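Local coordinates for protein alpha-toxin (Clostridium novyi, PDB 2VK9) that is a large clostridial toxin, represented here by its catalytic domain, a largely helical protein built round the central sheet of a GT-A fold, at residues A96-W104 against I274-L285; I129-S137 against M231-N240. All coordinates share one frame; numbering follows the deposited sequence.

Contact 1 of 2, residues A96-W104 against I274-L285; sequences ASKNLSFIW and ILKKYGGVYCDL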
loop_
_atom_site.group_PDB
_atom_site.type_symbol
_atom_site.label_atom_id
_atom_site.label_comp_id
_atom_site.label_asym_id
_atom_site.label_seq_id
_atom_site.Cartn_x
_atom_site.Cartn_y
_atom_site.Cartn_z
ATOM N N ALA A 96 3.626 -20.383 0.495
ATOM C CA ALA A 96 3.980 -19.294 -0.400
ATOM C C ALA A 96 5.298 -19.589 -1.073
ATOM O O ALA A 96 6.190 -20.171 -0.460
ATOM C CB ALA A 96 4.079 -18.020 0.368
ATOM N N SER A 97 5.420 -19.199 -2.338
ATOM C CA SER A 97 6.688 -19.324 -3.060
ATOM C C SER A 97 7.812 -18.700 -2.244
ATOM O O SER A 97 7.601 -17.704 -1.552
ATOM C CB SER A 97 6.615 -18.646 -4.429
ATOM O OG SER A 97 5.599 -19.213 -5.232
ATOM N N LYS A 98 9.004 -19.284 -2.321
ATOM C CA LYS A 98 10.137 -18.768 -1.565
ATOM C C LYS A 98 10.888 -17.691 -2.332
ATOM O O LYS A 98 12.057 -17.826 -2.696
ATOM C CB LYS A 98 11.020 -19.897 -1.066
ATOM C CG LYS A 98 10.319 -20.612 0.065
ATOM C CD LYS A 98 11.168 -21.605 0.745
ATOM C CE LYS A 98 10.376 -22.272 1.826
ATOM N NZ LYS A 98 11.301 -23.020 2.727
ATOM N N ASN A 99 10.150 -16.617 -2.574
ATOM C CA ASN A 99 10.669 -15.404 -3.132
ATOM C C ASN A 99 10.473 -14.313 -2.119
ATOM O O ASN A 99 9.399 -14.192 -1.541
ATOM C CB ASN A 99 9.910 -15.066 -4.398
ATOM C CG ASN A 99 10.127 -16.086 -5.479
ATOM O OD1 ASN A 99 11.257 -16.533 -5.710
ATOM N ND2 ASN A 99 9.051 -16.467 -6.155
ATOM N N LEU A 100 11.520 -13.533 -1.885
ATOM C CA LEU A 100 11.401 -12.347 -1.060
ATOM C C LEU A 100 11.808 -11.160 -1.905
ATOM O O LEU A 100 12.907 -11.135 -2.448
ATOM C CB LEU A 100 12.290 -12.475 0.174
ATOM C CG LEU A 100 12.433 -11.286 1.126
ATOM C CD1 LEU A 100 11.096 -10.905 1.721
ATOM C CD2 LEU A 100 13.423 -11.623 2.219
ATOM N N SER A 101 10.922 -10.184 -2.039
ATOM C CA SER A 101 11.198 -9.074 -2.939
ATOM C C SER A 101 11.188 -7.745 -2.234
ATOM O O SER A 101 10.367 -7.511 -1.358
ATOM C CB SER A 101 10.197 -9.049 -4.082
ATOM O OG SER A 101 10.327 -10.209 -4.886
ATOM N N PHE A 102 12.114 -6.877 -2.621
ATOM C CA PHE A 102 12.148 -5.502 -2.147
ATOM C C PHE A 102 12.188 -4.617 -3.373
ATOM O O PHE A 102 12.594 -5.057 -4.444
ATOM C CB PHE A 102 13.391 -5.253 -1.298
ATOM C CG PHE A 102 13.489 -6.128 -0.091
ATOM C CD1 PHE A 102 14.113 -7.358 -0.162
ATOM C CD2 PHE A 102 12.964 -5.719 1.125
ATOM C CE1 PHE A 102 14.207 -8.173 0.961
ATOM C CE2 PHE A 102 13.052 -6.524 2.251
ATOM C CZ PHE A 102 13.676 -7.756 2.169
ATOM N N ILE A 103 11.752 -3.376 -3.222
ATOM C CA ILE A 103 11.822 -2.391 -4.297
ATOM C C ILE A 103 12.518 -1.152 -3.772
ATOM O O ILE A 103 12.225 -0.704 -2.666
ATOM C CB ILE A 103 10.420 -1.944 -4.736
ATOM C CG1 ILE A 103 9.631 -3.117 -5.318
ATOM C CG2 ILE A 103 10.500 -0.747 -5.702
ATOM C CD1 ILE A 103 8.197 -2.783 -5.524
ATOM N N TRP A 104 13.442 -0.605 -4.550
ATOM C CA TRP A 104 13.907 0.750 -4.307
ATOM C C TRP A 104 14.069 1.476 -5.625
ATOM O O TRP A 104 15.015 1.206 -6.349
ATOM C CB TRP A 104 15.216 0.803 -3.497
ATOM C CG TRP A 104 15.501 2.220 -3.119
ATOM C CD1 TRP A 104 16.310 3.093 -3.777
ATOM C CD2 TRP A 104 14.897 2.963 -2.053
ATOM N NE1 TRP A 104 16.281 4.323 -3.175
ATOM C CE2 TRP A 104 15.419 4.276 -2.113
ATOM C CE3 TRP A 104 13.980 2.644 -1.038
ATOM C CZ2 TRP A 104 15.054 5.277 -1.196
ATOM C CZ3 TRP A 104 13.613 3.642 -0.129
ATOM C CH2 TRP A 104 14.157 4.940 -0.214
ATOM N N ILE A 274 5.032 -7.324 -9.225
ATOM C CA ILE A 274 6.051 -8.275 -8.765
ATOM C C ILE A 274 5.371 -9.537 -8.236
ATOM O O ILE A 274 5.684 -10.655 -8.664
ATOM C CB ILE A 274 6.970 -7.702 -7.654
ATOM C CG1 ILE A 274 7.762 -6.484 -8.138
ATOM C CG2 ILE A 274 7.910 -8.778 -7.119
ATOM C CD1 ILE A 274 8.861 -6.801 -9.100
ATOM N N LEU A 275 4.433 -9.358 -7.314
ATOM C CA LEU A 275 3.711 -10.498 -6.759
ATOM C C LEU A 275 2.961 -11.304 -7.809
ATOM O O LEU A 275 2.915 -12.528 -7.707
ATOM C CB LEU A 275 2.759 -10.072 -5.646
ATOM C CG LEU A 275 3.421 -9.490 -4.399
ATOM C CD1 LEU A 275 2.386 -8.773 -3.559
ATOM C CD2 LEU A 275 4.114 -10.585 -3.601
ATOM N N LYS A 276 2.393 -10.653 -8.823
ATOM C CA LYS A 276 1.718 -11.424 -9.858
ATOM C C LYS A 276 2.684 -12.180 -10.767
ATOM O O LYS A 276 2.309 -13.155 -11.409
ATOM C CB LYS A 276 0.747 -10.591 -10.687
ATOM C CG LYS A 276 -0.409 -11.453 -11.181
ATOM C CD LYS A 276 -0.959 -10.956 -12.477
ATOM C CE LYS A 276 -2.277 -11.674 -12.826
ATOM N NZ LYS A 276 -3.219 -10.823 -13.692
ATOM N N LYS A 277 3.930 -11.738 -10.819
ATOM C CA LYS A 277 4.931 -12.435 -11.599
ATOM C C LYS A 277 5.567 -13.565 -10.778
ATOM O O LYS A 277 5.516 -14.703 -11.186
ATOM C CB LYS A 277 5.970 -11.444 -12.123
ATOM C CG LYS A 277 7.140 -12.068 -12.858
ATOM C CD LYS A 277 6.991 -11.986 -14.344
ATOM C CE LYS A 277 8.196 -12.650 -15.014
ATOM N NZ LYS A 277 7.766 -13.460 -16.227
ATOM N N TYR A 278 6.125 -13.252 -9.611
ATOM C CA TYR A 278 6.917 -14.201 -8.827
ATOM C C TYR A 278 6.138 -14.831 -7.693
ATOM O O TYR A 278 6.404 -15.969 -7.307
ATOM C CB TYR A 278 8.149 -13.506 -8.227
ATOM C CG TYR A 278 9.077 -12.903 -9.257
ATOM C CD1 TYR A 278 8.917 -11.579 -9.675
ATOM C CD2 TYR A 278 10.105 -13.659 -9.822
ATOM C CE1 TYR A 278 9.751 -11.022 -10.629
ATOM C CE2 TYR A 278 10.957 -13.110 -10.778
ATOM C CZ TYR A 278 10.770 -11.791 -11.184
ATOM O OH TYR A 278 11.606 -11.229 -12.139
ATOM N N GLY A 279 5.188 -14.082 -7.141
ATOM C CA GLY A 279 4.541 -14.463 -5.890
ATOM C C GLY A 279 5.552 -14.452 -4.756
ATOM O O GLY A 279 6.704 -14.064 -4.947
ATOM N N GLY A 280 5.120 -14.896 -3.579
ATOM C CA GLY A 280 5.975 -14.952 -2.406
ATOM C C GLY A 280 5.719 -13.795 -1.455
ATOM O O GLY A 280 4.579 -13.359 -1.275
ATOM N N VAL A 281 6.795 -13.305 -0.849
ATOM C CA VAL A 281 6.726 -12.232 0.118
ATOM C C VAL A 281 7.228 -10.960 -0.524
ATOM O O VAL A 281 8.245 -10.971 -1.219
ATOM C CB VAL A 281 7.628 -12.530 1.325
ATOM C CG1 VAL A 281 7.470 -11.469 2.393
ATOM C CG2 VAL A 281 7.328 -13.906 1.885
ATOM N N TYR A 282 6.506 -9.866 -0.309
ATOM C CA TYR A 282 7.040 -8.541 -0.594
ATOM C C TYR A 282 7.274 -7.835 0.718
ATOM O O TYR A 282 6.423 -7.862 1.594
ATOM C CB TYR A 282 6.101 -7.685 -1.444
ATOM C CG TYR A 282 6.513 -6.239 -1.377
ATOM C CD1 TYR A 282 7.580 -5.763 -2.142
ATOM C CD2 TYR A 282 5.884 -5.355 -0.493
ATOM C CE1 TYR A 282 7.991 -4.437 -2.060
ATOM C CE2 TYR A 282 6.296 -4.020 -0.392
ATOM C CZ TYR A 282 7.348 -3.569 -1.181
ATOM O OH TYR A 282 7.763 -2.261 -1.083
ATOM N N CYS A 283 8.415 -7.177 0.845
ATOM C CA CYS A 283 8.707 -6.434 2.051
ATOM C C CYS A 283 9.252 -5.041 1.781
ATOM O O CYS A 283 9.972 -4.806 0.819
ATOM C CB CYS A 283 9.670 -7.211 2.939
ATOM S SG CYS A 283 9.849 -6.487 4.576
ATOM N N ASP A 284 8.878 -4.123 2.660
ATOM C CA ASP A 284 9.388 -2.774 2.664
ATOM C C ASP A 284 10.774 -2.790 3.299
ATOM O O ASP A 284 10.990 -3.477 4.307
ATOM C CB ASP A 284 8.458 -1.925 3.510
ATOM C CG ASP A 284 8.411 -0.485 3.067
ATOM O OD1 ASP A 284 9.316 0.296 3.482
ATOM O OD2 ASP A 284 7.449 -0.140 2.322
ATOM N N LEU A 285 11.713 -2.042 2.718
ATOM C CA LEU A 285 13.079 -1.952 3.259
ATOM C C LEU A 285 13.207 -1.313 4.667
ATOM O O LEU A 285 14.290 -1.312 5.261
ATOM C CB LEU A 285 14.005 -1.270 2.254
ATOM C CG LEU A 285 14.568 -2.201 1.182
ATOM C CD1 LEU A 285 14.962 -1.442 -0.078
ATOM C CD2 LEU A 285 15.744 -2.991 1.734
HETATM O O HOH W 1 3.583 -17.686 -6.616
HETATM O O HOH W 2 8.246 -11.760 -4.086
HETATM O O HOH W 3 10.550 -2.821 -0.880
#
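The F102 ring lies alongside C283, its CE2 3.5 Å from C283 CB, while the branch point of L285 sits next to it, CG 3.9 Å from F102 CD2. F102 CG stands anti to the carbonyl carbon (chi1 -59°), a turn that brings the ring beside both residues; Y117 and W120 of helix 111-123 meet it too. On the same face of the sheet, L100 reaches across with one methyl, CD1 3.7 Å from V281 CG1. The other face carries S101, I103 and Y282: the end of I103 crosses the tyrosine at about a right angle, CD1 3.8 Å from Y282 CE1. Between the faces runs a parallel backbone ladder, with V281 N giving a nearly straight bond to N99 O (2.8 Å), S101 N bonding to V281 O and C283 N bonding to S101 O (3.0 Å). Two waters extend it. One takes the proton of S101 OG and donates to the carbonyls of G279 and V281; the other accepts from I103 N, donates to C283 O and bonds to Y282 OH. N99 ND2 adds a weak bond to Y278 O, just before the positive-phi G279. This is the parallel core of a Rossmann-like GT-A sheet, and strand 280-283 runs straight into D284, L285 and D286, the DXD sequence characteristic of that fold.

Contact 2 of 2, residues I129-S137 against M231-N240; sequences IRLFYDKNS and MIAIGATDIN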
loop_
_atom_site.group_PDB
_atom_site.type_symbol
_atom_site.label_atom_id
_atom_site.label_comp_id
_atom_site.label_asym_id
_atom_site.label_seq_id
_atom_site.Cartn_x
_atom_site.Cartn_y
_atom_site.Cartn_z
ATOM N N ILE A 129 16.076 -13.987 -2.932
ATOM C CA ILE A 129 15.868 -12.623 -2.503
ATOM C C ILE A 129 16.244 -11.682 -3.629
ATOM O O ILE A 129 17.326 -11.791 -4.206
ATOM C CB ILE A 129 16.651 -12.312 -1.224
ATOM C CG1 ILE A 129 16.183 -13.235 -0.100
ATOM C CG2 ILE A 129 16.422 -10.877 -0.811
ATOM C CD1 ILE A 129 16.984 -13.147 1.166
ATOM N N ARG A 130 15.340 -10.772 -3.965
ATOM C CA ARG A 130 15.604 -9.824 -5.032
ATOM C C ARG A 130 15.267 -8.430 -4.580
ATOM O O ARG A 130 14.380 -8.222 -3.759
ATOM C CB ARG A 130 14.784 -10.146 -6.276
ATOM C CG ARG A 130 15.197 -11.366 -7.075
ATOM C CD ARG A 130 14.125 -11.619 -8.126
ATOM N NE ARG A 130 14.180 -12.940 -8.743
ATOM C CZ ARG A 130 13.643 -14.049 -8.233
ATOM N NH1 ARG A 130 13.001 -14.032 -7.070
ATOM N NH2 ARG A 130 13.753 -15.188 -8.893
ATOM N N LEU A 131 15.999 -7.474 -5.134
ATOM C CA LEU A 131 15.781 -6.067 -4.897
ATOM C C LEU A 131 15.572 -5.430 -6.259
ATOM O O LEU A 131 16.431 -5.488 -7.128
ATOM C CB LEU A 131 16.984 -5.479 -4.166
ATOM C CG LEU A 131 17.127 -3.984 -3.866
ATOM C CD1 LEU A 131 15.843 -3.402 -3.344
ATOM C CD2 LEU A 131 18.176 -3.871 -2.799
ATOM N N PHE A 132 14.399 -4.854 -6.454
ATOM C CA PHE A 132 14.020 -4.382 -7.759
ATOM C C PHE A 132 14.228 -2.899 -7.835
ATOM O O PHE A 132 13.925 -2.183 -6.893
ATOM C CB PHE A 132 12.565 -4.739 -8.037
ATOM C CG PHE A 132 12.354 -6.199 -8.304
ATOM C CD1 PHE A 132 11.989 -7.060 -7.279
ATOM C CD2 PHE A 132 12.540 -6.717 -9.579
ATOM C CE1 PHE A 132 11.802 -8.422 -7.527
ATOM C CE2 PHE A 132 12.356 -8.076 -9.833
ATOM C CZ PHE A 132 11.987 -8.928 -8.811
ATOM N N TYR A 133 14.776 -2.444 -8.951
ATOM C CA TYR A 133 14.927 -1.027 -9.192
ATOM C C TYR A 133 14.736 -0.715 -10.671
ATOM O O TYR A 133 14.669 -1.621 -11.503
ATOM C CB TYR A 133 16.287 -0.557 -8.702
ATOM C CG TYR A 133 17.434 -0.740 -9.672
ATOM C CD1 TYR A 133 17.874 -2.011 -10.038
ATOM C CD2 TYR A 133 18.107 0.368 -10.192
ATOM C CE1 TYR A 133 18.942 -2.178 -10.898
ATOM C CE2 TYR A 133 19.182 0.220 -11.056
ATOM C CZ TYR A 133 19.597 -1.060 -11.408
ATOM O OH TYR A 133 20.663 -1.221 -12.275
ATOM N N ASP A 134 14.634 0.566 -10.987
ATOM C CA ASP A 134 14.418 0.989 -12.348
ATOM C C ASP A 134 15.626 1.791 -12.830
ATOM O O ASP A 134 15.751 3.008 -12.576
ATOM C CB ASP A 134 13.128 1.794 -12.449
ATOM C CG ASP A 134 12.757 2.118 -13.871
ATOM O OD1 ASP A 134 13.641 2.112 -14.751
ATOM O OD2 ASP A 134 11.568 2.388 -14.118
ATOM N N LYS A 135 16.507 1.078 -13.527
ATOM C CA LYS A 135 17.756 1.610 -14.058
ATOM C C LYS A 135 17.503 2.839 -14.914
ATOM O O LYS A 135 18.310 3.769 -14.943
ATOM C CB LYS A 135 18.445 0.531 -14.894
ATOM C CG LYS A 135 19.808 0.893 -15.406
ATOM C CD LYS A 135 20.299 -0.130 -16.400
ATOM C CE LYS A 135 21.807 -0.010 -16.564
ATOM N NZ LYS A 135 22.279 -0.468 -17.904
ATOM N N ASN A 136 16.368 2.841 -15.601
ATOM C CA ASN A 136 16.063 3.904 -16.541
ATOM C C ASN A 136 15.503 5.155 -15.897
ATOM O O ASN A 136 15.407 6.200 -16.549
ATOM C CB ASN A 136 15.132 3.402 -17.642
ATOM C CG ASN A 136 15.861 2.594 -18.701
ATOM O OD1 ASN A 136 15.252 2.155 -19.663
ATOM N ND2 ASN A 136 17.169 2.407 -18.537
ATOM N N SER A 137 15.143 5.058 -14.619
ATOM C CA SER A 137 14.531 6.178 -13.928
ATOM C C SER A 137 15.126 6.293 -12.530
ATOM O O SER A 137 14.563 5.784 -11.542
ATOM C CB SER A 137 13.013 6.018 -13.898
ATOM O OG SER A 137 12.624 5.152 -12.856
ATOM N N MET A 231 23.455 0.265 -7.089
ATOM C CA MET A 231 22.500 -0.803 -7.329
ATOM C C MET A 231 23.165 -2.055 -7.923
ATOM O O MET A 231 22.839 -3.177 -7.520
ATOM C CB MET A 231 21.353 -0.311 -8.209
ATOM C CG MET A 231 20.643 0.941 -7.698
ATOM S SD MET A 231 20.043 0.834 -5.991
ATOM C CE MET A 231 18.582 -0.187 -6.160
ATOM N N ILE A 232 24.099 -1.869 -8.856
ATOM C CA ILE A 232 24.896 -2.993 -9.380
ATOM C C ILE A 232 25.648 -3.718 -8.281
ATOM O O ILE A 232 25.716 -4.940 -8.279
ATOM C CB ILE A 232 25.908 -2.576 -10.479
ATOM C CG1 ILE A 232 25.186 -2.246 -11.783
ATOM C CG2 ILE A 232 26.886 -3.695 -10.771
ATOM C CD1 ILE A 232 25.912 -1.214 -12.620
ATOM N N ALA A 233 26.196 -2.957 -7.342
ATOM C CA ALA A 233 27.017 -3.502 -6.267
ATOM C C ALA A 233 26.236 -4.377 -5.296
ATOM O O ALA A 233 26.811 -5.280 -4.686
ATOM C CB ALA A 233 27.703 -2.386 -5.519
ATOM N N ILE A 234 24.943 -4.103 -5.132
ATOM C CA ILE A 234 24.099 -4.896 -4.225
ATOM C C ILE A 234 23.395 -6.016 -4.979
ATOM O O ILE A 234 22.759 -6.875 -4.381
ATOM C CB ILE A 234 23.061 -4.032 -3.473
ATOM C CG1 ILE A 234 22.189 -3.265 -4.467
ATOM C CG2 ILE A 234 23.754 -3.082 -2.544
ATOM C CD1 ILE A 234 21.238 -2.295 -3.834
ATOM N N GLY A 235 23.530 -5.995 -6.300
ATOM C CA GLY A 235 23.001 -7.041 -7.161
ATOM C C GLY A 235 21.519 -6.868 -7.345
ATOM O O GLY A 235 20.775 -7.834 -7.319
ATOM N N ALA A 236 21.094 -5.620 -7.510
ATOM C CA ALA A 236 19.697 -5.307 -7.752
ATOM C C ALA A 236 19.301 -5.772 -9.137
ATOM O O ALA A 236 20.125 -5.788 -10.049
ATOM C CB ALA A 236 19.463 -3.838 -7.614
ATOM N N THR A 237 18.045 -6.167 -9.293
ATOM C CA THR A 237 17.563 -6.554 -10.599
ATOM C C THR A 237 16.828 -5.373 -11.218
ATOM O O THR A 237 16.042 -4.699 -10.556
ATOM C CB THR A 237 16.695 -7.857 -10.557
ATOM O OG1 THR A 237 15.443 -7.591 -9.939
ATOM C CG2 THR A 237 17.374 -8.951 -9.743
ATOM N N ASP A 238 17.116 -5.107 -12.483
ATOM C CA ASP A 238 16.481 -4.023 -13.214
ATOM C C ASP A 238 15.135 -4.497 -13.755
ATOM O O ASP A 238 15.047 -5.585 -14.323
ATOM C CB ASP A 238 17.391 -3.610 -14.364
ATOM C CG ASP A 238 16.816 -2.488 -15.211
ATOM O OD1 ASP A 238 15.933 -1.735 -14.737
ATOM O OD2 ASP A 238 17.287 -2.355 -16.365
ATOM N N ILE A 239 14.094 -3.682 -13.577
ATOM C CA ILE A 239 12.736 -4.057 -13.997
ATOM C C ILE A 239 12.499 -3.915 -15.504
ATOM O O ILE A 239 11.696 -4.647 -16.072
ATOM C CB ILE A 239 11.626 -3.347 -13.168
ATOM C CG1 ILE A 239 11.696 -1.822 -13.289
ATOM C CG2 ILE A 239 11.722 -3.732 -11.711
ATOM C CD1 ILE A 239 10.666 -1.225 -14.189
ATOM N N ASN A 240 13.212 -2.986 -16.142
ATOM C CA ASN A 240 13.135 -2.777 -17.596
ATOM C C ASN A 240 13.465 -4.021 -18.411
ATOM O O ASN A 240 13.102 -4.133 -19.580
ATOM C CB ASN A 240 14.102 -1.675 -18.025
ATOM C CG ASN A 240 13.777 -0.348 -17.406
ATOM O OD1 ASN A 240 14.354 0.019 -16.393
ATOM N ND2 ASN A 240 12.842 0.381 -18.002
HETATM O O HOH W 4 18.094 -8.538 -6.775
#
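M231 lies over one face of the Y133 ring, its CB 3.7 Å from the ring centroid in a CH-pi contact, and the bent thioether brings CE back against Y133 CB while the sulfur makes an oblique Met-aromatic contact. Y133 CG is held between the backbone N and the carbonyl carbon (chi1 84°), which swings the ring under the last turn of helix 217-234; its hydroxyl is hydrogen-bonded to N228 OD1 of that helix. A236 CB packs beside the same ring, and L131 CD2 touches I234 CD1.

Three backbone bonds join the strands. T237 N bonds to L131 O (2.8 Å), Y133 N to T237 O (3.0 Å) and I239 N to Y133 O (3.0 Å), so Y133 is gripped through both its N-H and its carbonyl. A water accepts from L131 N and donates to G235 O. Past the end of strand 128-133, carboxylates become the acceptors: D238, still in its strand, takes K135 N on OD1 at 3.1 Å, from well above the carboxylate plane, and a weak bond from N240 N. D134 uses both oxygens: OD1 accepts N136 N (2.9 Å) on its anti side, forming an Asx turn, and OD2 is bonded to Y253 OH of helix 247-259. These backbone donors probably ease the closeness of the two carboxylates, whose OD1 atoms, on D134 and D238, lie 4.5 Å apart. S137 N closes a type I turn on D134 O.

G235, with positive phi, stands in a Schellman motif: A236 N bonds back to M231 O and G235 N to I232 O. The chain then leads into the short strand 237-238. Parallel strands joined through intervening helices make this a beta-alpha-beta crossover, here at the edge of the GT-A sheet.

Contacts 1 and 2 are neighbouring steps in one sheet, where the strands run in the order 237-238, 128-133, 99-103, 280-283, all parallel. Their centres are 14 Å apart, and strands 99-103 and 128-133 join them: F102 O lies 2.7 Å from F132 N and W104 N 2.9 Å from F132 O, both probable hydrogen bonds. Side chains bridge them as well, since F132 meets the Y278 ring and touches S101 and I274, while L131 reaches L285. In sequence, contact 2 is nested inside the loop closed by contact 1. Contact 1 leads into the DXD sequence beginning at D284; contact 2 adds 237-238, an outermost strand of the sheet.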